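Local atomic coordinates of CysE, serine acetyltransferase (Brucella abortus, PDB entry 4HZD), a protein that probably transfers the acetyl group of acetyl-coenzyme A to L-serine, forming O-acetylserine, the precursor used in cysteine biosynthesis. Residues A[128-132]-A[133-137]; A[38-41]-A[42-46]. One frame throughout, in Å; residues are numbered along the deposited sequence.

Contact 1 (A[128-132]-A[133-137]); sequences HWLYK and QGRKD
Leu130 and Arg135 meet where helix 116-132 ends and the chain turns into helix 136-149, and backbone bonds set the turn. Arg135 N reaches back to Leu130 O at 2.9 Å and Gly134 N to Tyr131 O at 3.1 Å, the nested pair of a Schellman motif, with Gly134 at positive phi. The second donor sits well above the carbonyl plane. Gln133 N still bonds to Trp129 O at 3.0 Å, in ordinary helical fashion. Arg135 then serves as N-cap residue of the next helix.

Two CH-pi contacts flank the turn. The first torsion of Gln133 (chi1 -64°), with CG anti to the carbonyl carbon, sets CG over the five-membered ring of Trp129, 4.1 Å from its centroid; the bend at chi2 (-64°) then turns the amide almost parallel to the indole. Lys136 instead runs out straight, and its CE lies over the Tyr131 ring, 4.2 Å from the centroid and displaced toward the rim.

The third meeting pairs a methyl with a flat cation: Leu130 CD2 sits over one face of the Arg135 guanidinium, 3.9 Å from NH1. The charge is answered elsewhere, by a salt bridge from NE to Asp34 of the second subunit, whose Asn33 also bonds to Gly134 O. Within the chain, then, backbone hydrogen bonds fix the turn and side-chain carbons pack over flat faces, while Arg135's polar end and Gly134's carbonyl reach across the subunit boundary.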
loop_
_atom_site.group_PDB
_atom_site.type_symbol
_atom_site.label_atom_id
_atom_site.label_comp_id
_atom_site.label_asym_id
_atom_site.label_seq_id
_atom_site.Cartn_x
_atom_site.Cartn_y
_atom_site.Cartn_z
ATOM N N HIS A 128 -11.769 -21.527 12.090
ATOM C CA HIS A 128 -12.344 -22.585 12.942
ATOM C C HIS A 128 -11.233 -23.409 13.588
ATOM O O HIS A 128 -11.242 -23.665 14.792
ATOM C CB HIS A 128 -13.302 -23.475 12.122
ATOM C CG HIS A 128 -13.962 -24.582 12.935
ATOM N ND1 HIS A 128 -14.944 -24.342 13.843
ATOM C CD2 HIS A 128 -13.751 -25.977 12.941
ATOM C CE1 HIS A 128 -15.328 -25.514 14.405
ATOM N NE2 HIS A 128 -14.598 -26.509 13.851
ATOM N N TRP A 129 -10.287 -23.837 12.771
ATOM C CA TRP A 129 -9.095 -24.524 13.261
ATOM C C TRP A 129 -8.320 -23.697 14.321
ATOM O O TRP A 129 -7.974 -24.198 15.432
ATOM C CB TRP A 129 -8.221 -24.907 12.056
ATOM C CG TRP A 129 -6.965 -25.637 12.459
ATOM C CD1 TRP A 129 -6.858 -26.913 13.032
ATOM C CD2 TRP A 129 -5.597 -25.120 12.425
ATOM N NE1 TRP A 129 -5.540 -27.209 13.296
ATOM C CE2 TRP A 129 -4.741 -26.178 12.967
ATOM C CE3 TRP A 129 -5.014 -23.922 12.012
ATOM C CZ2 TRP A 129 -3.374 -26.020 13.071
ATOM C CZ3 TRP A 129 -3.632 -23.780 12.103
ATOM C CH2 TRP A 129 -2.832 -24.807 12.616
ATOM N N LEU A 130 -8.028 -22.431 13.980
ATOM C CA LEU A 130 -7.342 -21.505 14.902
ATOM C C LEU A 130 -8.086 -21.403 16.227
ATOM O O LEU A 130 -7.464 -21.439 17.290
ATOM C CB LEU A 130 -7.203 -20.090 14.268
ATOM C CG LEU A 130 -6.220 -20.096 13.092
ATOM C CD1 LEU A 130 -6.194 -18.749 12.407
ATOM C CD2 LEU A 130 -4.806 -20.452 13.545
ATOM N N TYR A 131 -9.419 -21.279 16.151
ATOM C CA TYR A 131 -10.272 -21.110 17.343
ATOM C C TYR A 131 -10.130 -22.344 18.248
ATOM O O TYR A 131 -9.900 -22.205 19.452
ATOM C CB TYR A 131 -11.724 -20.866 16.924
ATOM C CG TYR A 131 -12.717 -20.516 18.024
ATOM C CD1 TYR A 131 -12.795 -19.224 18.547
ATOM C CD2 TYR A 131 -13.585 -21.485 18.537
ATOM C CE1 TYR A 131 -13.704 -18.914 19.539
ATOM C CE2 TYR A 131 -14.517 -21.176 19.531
ATOM C CZ TYR A 131 -14.571 -19.893 20.023
ATOM O OH TYR A 131 -15.526 -19.577 20.981
ATOM N N LYS A 132 -10.168 -23.530 17.643
ATOM C CA LYS A 132 -10.032 -24.804 18.399
ATOM C C LYS A 132 -8.630 -24.946 18.995
ATOM O O LYS A 132 -8.435 -25.666 19.973
ATOM C CB LYS A 132 -10.312 -26.027 17.503
ATOM C CG LYS A 132 -11.763 -26.248 17.107
ATOM C CD LYS A 132 -11.900 -27.023 15.784
ATOM C CE LYS A 132 -10.622 -27.744 15.289
ATOM N NZ LYS A 132 -10.706 -28.418 13.931
ATOM N N GLN A 133 -7.648 -24.267 18.407
ATOM C CA GLN A 133 -6.261 -24.329 18.916
ATOM C C GLN A 133 -6.027 -23.349 20.078
ATOM O O GLN A 133 -4.930 -23.267 20.600
ATOM C CB GLN A 133 -5.247 -24.124 17.793
ATOM C CG GLN A 133 -5.247 -25.204 16.717
ATOM C CD GLN A 133 -4.852 -26.581 17.246
ATOM O OE1 GLN A 133 -5.693 -27.477 17.372
ATOM N NE2 GLN A 133 -3.574 -26.750 17.565
ATOM N N GLY A 134 -7.057 -22.618 20.483
ATOM C CA GLY A 134 -6.905 -21.552 21.503
ATOM C C GLY A 134 -6.372 -20.228 20.944
ATOM O O GLY A 134 -6.061 -19.297 21.703
ATOM N N ARG A 135 -6.272 -20.136 19.611
ATOM C CA ARG A 135 -5.836 -18.920 18.936
ATOM C C ARG A 135 -7.031 -18.036 18.543
ATOM O O ARG A 135 -7.285 -17.767 17.356
ATOM C CB ARG A 135 -4.966 -19.285 17.718
ATOM C CG ARG A 135 -3.613 -19.860 18.122
ATOM C CD ARG A 135 -2.837 -20.338 16.920
ATOM N NE ARG A 135 -2.200 -19.229 16.198
ATOM C CZ ARG A 135 -1.354 -19.395 15.181
ATOM N NH1 ARG A 135 -1.088 -20.631 14.742
ATOM N NH2 ARG A 135 -0.789 -18.336 14.588
ATOM N N LYS A 136 -7.740 -17.578 19.566
ATOM C CA LYS A 136 -9.055 -16.975 19.414
ATOM C C LYS A 136 -8.993 -15.601 18.800
ATOM O O LYS A 136 -9.874 -15.234 18.025
ATOM C CB LYS A 136 -9.821 -16.972 20.760
ATOM C CG LYS A 136 -10.222 -18.399 21.118
ATOM C CD LYS A 136 -11.029 -18.547 22.393
ATOM C CE LYS A 136 -11.400 -20.017 22.526
ATOM N NZ LYS A 136 -12.495 -20.211 23.507
ATOM N N ASP A 137 -7.939 -14.846 19.107
ATOM C CA ASP A 137 -7.770 -13.568 18.444
ATOM C C ASP A 137 -7.536 -13.714 16.976
ATOM O O ASP A 137 -8.185 -13.022 16.209
ATOM C CB ASP A 137 -6.739 -12.680 19.112
ATOM C CG ASP A 137 -7.307 -12.055 20.310
ATOM O OD1 ASP A 137 -7.936 -10.986 20.167
ATOM O OD2 ASP A 137 -7.250 -12.677 21.384
#

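Contact 2 (A[38-41]-A[42-46]); sequences GAFL and YATIL
The Tyr42 ring presents its edge to the carbonyl of Gly38 one turn earlier: Gly38 O lies near the ring plane, 3.4 Å from Tyr42 CD1, and the same oxygen accepts a bond from Tyr42 N at 2.8 Å. From the following turn, Leu46 CD1 covers one face of the ring, 3.5 Å above its plane and shifted toward the rim. Pro35 of the third subunit also packs on Tyr42.

Phe40 is swung out with CG trans to N (chi1 179°), which brings its ring obliquely against Thr44, where CD1 lies 3.5 Å from CG2; the exact placing of that methyl is doubtful, because it crowds Phe40 O.

Both pairs belong to helix 38-46, in the N-terminal helical part of the serine acetyltransferase, and its last turn widens to pi type. There Leu41 O takes two donors: Ile45 N at 3.0 Å, from above the carbonyl plane, and Leu46 N at 3.1 Å, within it. The side chains of Leu41 and Ile45 turn to helix 18-33, whereas Phe40 meets Tyr141 of the fifth subunit edge-to-face.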
loop_
_atom_site.group_PDB
_atom_site.type_symbol
_atom_site.label_atom_id
_atom_site.label_comp_id
_atom_site.label_asym_id
_atom_site.label_seq_id
_atom_site.Cartn_x
_atom_site.Cartn_y
_atom_site.Cartn_z
ATOM N N GLY A 38 -1.422 -10.905 -16.542
ATOM C CA GLY A 38 -0.363 -11.948 -16.335
ATOM C C GLY A 38 0.197 -11.948 -14.942
ATOM O O GLY A 38 0.420 -13.014 -14.388
ATOM N N ALA A 39 0.400 -10.761 -14.345
ATOM C CA ALA A 39 0.906 -10.740 -12.967
ATOM C C ALA A 39 -0.070 -11.442 -12.042
ATOM O O ALA A 39 0.328 -12.264 -11.212
ATOM C CB ALA A 39 1.171 -9.316 -12.508
ATOM N N PHE A 40 -1.361 -11.119 -12.181
ATOM C CA PHE A 40 -2.402 -11.744 -11.340
ATOM C C PHE A 40 -2.462 -13.262 -11.485
ATOM O O PHE A 40 -2.435 -14.019 -10.513
ATOM C CB PHE A 40 -3.758 -11.126 -11.722
ATOM C CG PHE A 40 -4.939 -11.682 -10.944
ATOM C CD1 PHE A 40 -4.932 -11.717 -9.546
ATOM C CD2 PHE A 40 -6.098 -12.092 -11.621
ATOM C CE1 PHE A 40 -6.047 -12.224 -8.862
ATOM C CE2 PHE A 40 -7.209 -12.559 -10.943
ATOM C CZ PHE A 40 -7.186 -12.609 -9.551
ATOM N N LEU A 41 -2.545 -13.707 -12.717
ATOM C CA LEU A 41 -2.743 -15.107 -12.991
ATOM C C LEU A 41 -1.499 -15.946 -12.783
ATOM O O LEU A 41 -1.619 -17.109 -12.403
ATOM C CB LEU A 41 -3.304 -15.285 -14.383
ATOM C CG LEU A 41 -4.695 -14.684 -14.605
ATOM C CD1 LEU A 41 -4.958 -14.552 -16.093
ATOM C CD2 LEU A 41 -5.741 -15.578 -13.939
ATOM N N TYR A 42 -0.302 -15.386 -13.012
ATOM C CA TYR A 42 0.926 -16.147 -12.703
ATOM C C TYR A 42 1.196 -16.231 -11.219
ATOM O O TYR A 42 1.551 -17.287 -10.706
ATOM C CB TYR A 42 2.157 -15.562 -13.444
ATOM C CG TYR A 42 2.322 -16.220 -14.812
ATOM C CD1 TYR A 42 1.387 -15.986 -15.814
ATOM C CD2 TYR A 42 3.357 -17.103 -15.076
ATOM C CE1 TYR A 42 1.471 -16.585 -17.044
ATOM C CE2 TYR A 42 3.475 -17.710 -16.337
ATOM C CZ TYR A 42 2.528 -17.437 -17.304
ATOM O OH TYR A 42 2.550 -17.982 -18.547
ATOM N N ALA A 43 1.012 -15.102 -10.517
ATOM C CA ALA A 43 1.319 -15.069 -9.079
ATOM C C ALA A 43 0.294 -15.885 -8.307
ATOM O O ALA A 43 0.605 -16.455 -7.235
ATOM C CB ALA A 43 1.340 -13.647 -8.576
ATOM N N THR A 44 -0.938 -15.942 -8.822
ATOM C CA THR A 44 -1.935 -16.696 -8.074
ATOM C C THR A 44 -2.119 -18.165 -8.483
ATOM O O THR A 44 -2.458 -18.965 -7.634
ATOM C CB THR A 44 -3.262 -15.947 -7.674
ATOM O OG1 THR A 44 -4.449 -16.747 -7.868
ATOM C CG2 THR A 44 -3.346 -14.493 -8.058
ATOM N N ILE A 45 -1.917 -18.490 -9.762
ATOM C CA ILE A 45 -2.079 -19.867 -10.224
ATOM C C ILE A 45 -0.757 -20.427 -10.782
ATOM O O ILE A 45 -0.257 -21.430 -10.294
ATOM C CB ILE A 45 -3.105 -19.945 -11.383
ATOM C CG1 ILE A 45 -4.495 -19.389 -10.981
ATOM C CG2 ILE A 45 -3.140 -21.340 -11.998
ATOM C CD1 ILE A 45 -5.262 -20.218 -9.975
ATOM N N LEU A 46 -0.242 -19.804 -11.848
ATOM C CA LEU A 46 0.749 -20.493 -12.696
ATOM C C LEU A 46 2.111 -20.719 -12.011
ATOM O O LEU A 46 2.744 -21.729 -12.244
ATOM C CB LEU A 46 0.846 -19.844 -14.071
ATOM C CG LEU A 46 -0.427 -20.120 -14.884
ATOM C CD1 LEU A 46 -0.592 -19.160 -16.034
ATOM C CD2 LEU A 46 -0.469 -21.560 -15.392
#

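Both contacts are local, but contact 2 stays within one helix, 38-46, while contact 1 joins the end of helix 116-132 to the start of 136-149. Their centres lie 31 Å apart and they do not touch. Contact 2 is mostly buried and its side chains are largely apolar; contact 1 sits at the surface, where the long chains of Gln133, Arg135 and Lys136 offer their carbons to neighbours. Each bends the regular helical pattern, contact 1 by ending it and contact 2 by widening it. Other subunits approach both: contact 1 through charged and amide groups of the second, contact 2 largely through packing with the third, fourth and fifth.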